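Local coordinates for protein AT5g51720/MIO24_14 (Arabidopsis thaliana, PDB 3S2R) that binds one [2Fe-2S] cluster per subunit of its homodimer, acts as an iron-sulfur transfer protein and plays a role in plant development, senescence, reactive oxygen homeostasis and iron metabolism, at the interface of chains A and B. Residues are numbered along the deposited sequence; one frame, centred on the assembly and turned at random. Chains: chain A/B, AT5g51720/MIO24_14.

The interface of chains A and B. Residues chain A 50-51, 67, 73, 75; chain B 21-22, 52.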
# COMPACT_ATOMS: atom_id res chain seq x y z
N ARG A 50 3.63 0.28 -1.71
CA ARG A 50 2.20 -0.01 -1.44
C ARG A 50 1.53 -0.55 -2.71
O ARG A 50 0.32 -0.71 -2.71
CB ARG A 50 1.44 1.18 -0.89
CG ARG A 50 2.06 1.65 0.43
CD ARG A 50 1.20 2.67 1.13
NE ARG A 50 1.12 3.94 0.38
CZ ARG A 50 0.53 5.04 0.82
NH1 ARG A 50 0.07 5.07 2.06
NH2 ARG A 50 0.42 6.10 0.06
N CYS A 51 2.31 -0.85 -3.76
CA CYS A 51 1.73 -1.27 -5.02
C CYS A 51 1.98 -2.75 -5.36
O CYS A 51 1.41 -3.26 -6.32
CB CYS A 51 2.20 -0.34 -6.17
SG CYS A 51 3.86 -0.67 -6.77
N HIS A 67 3.21 1.37 -13.30
CA HIS A 67 1.90 0.78 -13.09
C HIS A 67 0.76 1.80 -13.27
O HIS A 67 -0.24 1.51 -13.96
CB HIS A 67 1.84 0.13 -11.71
CG HIS A 67 0.45 -0.13 -11.23
ND1 HIS A 67 -0.27 -1.24 -11.60
CD2 HIS A 67 -0.38 0.63 -10.47
CE1 HIS A 67 -1.48 -1.18 -11.07
NE2 HIS A 67 -1.59 -0.05 -10.40
N ASP A 73 -3.90 4.26 -12.80
CA ASP A 73 -4.05 4.19 -11.36
C ASP A 73 -3.32 5.38 -10.70
O ASP A 73 -2.70 6.19 -11.38
CB ASP A 73 -3.50 2.81 -10.91
CG ASP A 73 -4.15 2.30 -9.62
OD1 ASP A 73 -5.00 3.02 -9.02
OD2 ASP A 73 -3.84 1.15 -9.23
N VAL A 75 -1.62 5.00 -7.29
CA VAL A 75 -0.99 4.52 -6.05
C VAL A 75 0.46 4.99 -5.91
O VAL A 75 1.13 5.34 -6.87
CB VAL A 75 -1.11 3.00 -5.91
CG1 VAL A 75 -2.58 2.56 -5.77
CG2 VAL A 75 -0.41 2.26 -7.02
N ILE B 21 -5.34 -1.13 -8.72
CA ILE B 21 -5.47 -1.75 -7.40
C ILE B 21 -6.15 -0.86 -6.36
O ILE B 21 -6.45 -1.34 -5.25
CB ILE B 21 -4.14 -2.21 -6.83
CG1 ILE B 21 -3.22 -1.02 -6.56
CG2 ILE B 21 -3.48 -3.22 -7.72
CD1 ILE B 21 -1.92 -1.36 -5.73
N ASN B 22 -6.37 0.42 -6.68
CA ASN B 22 -7.00 1.37 -5.79
C ASN B 22 -8.26 1.94 -6.47
O ASN B 22 -8.21 3.03 -7.02
CB ASN B 22 -6.05 2.51 -5.40
CG ASN B 22 -6.73 3.57 -4.61
OD1 ASN B 22 -7.63 3.29 -3.82
ND2 ASN B 22 -6.28 4.81 -4.78
N TRP B 52 -5.03 -0.71 0.21
CA TRP B 52 -5.92 0.28 -0.39
C TRP B 52 -7.38 -0.03 -0.10
O TRP B 52 -8.25 0.33 -0.90
CB TRP B 52 -5.66 0.45 -1.89
CG TRP B 52 -4.23 0.87 -2.08
CD1 TRP B 52 -3.17 0.03 -2.18
CD2 TRP B 52 -3.71 2.21 -2.14
NE1 TRP B 52 -2.00 0.77 -2.30
CE2 TRP B 52 -2.30 2.10 -2.25
CE3 TRP B 52 -4.28 3.50 -2.11
CZ2 TRP B 52 -1.47 3.22 -2.36
CZ3 TRP B 52 -3.44 4.61 -2.21
CH2 TRP B 52 -2.05 4.46 -2.32
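A:Val75 lays its CG1 methyl on one face of the B:Trp52 indole. A:Val75 CG1 lies 3.6 Å from the centroid of the B:Trp52 six-membered ring, a CH-pi contact. A:Val75 chi1 of -64° sets CG1 anti to the carbonyl carbon and aims it at the indole. A:Val75 CG1 also meets CB of B:Asn22 at 3.5 Å and touches CG1 of B:Ile21. At the indole edge, NE1 of B:Trp52 donates to the backbone O of A:Arg50 at 2.8 Å. This bond lies in the ring plane but is tilted from the carbonyl plane. The A:Arg50 chain bends at chi3 (-67°) and passes the benzo edge, on the other side of the ring plane from A:Val75. Its guanidinium is turned 66° from the indole, so the two do not stack. Were B:Trp52 replaced by an alanine, the A:Arg50 carbonyl would probably lose this donor and the A:Val75 methyl the aromatic face it rests on. A second bond runs from N of B:Ile21 to OD2 of A:Asp73 (2.8 Å), approaching from above the carboxylate plane. A:His67 NE2 donates to the anti lone pair of A:Asp73 OD2, also at 2.8 Å. Two donors thus grip OD2 and help fix the carboxylate. CD1 of B:Ile21 reaches CA of A:Cys51, a cluster ligand, at 3.7 Å. This patch and its two-fold twin help hold the homodimer together and probably steady the cluster-binding segment of one subunit against its partner.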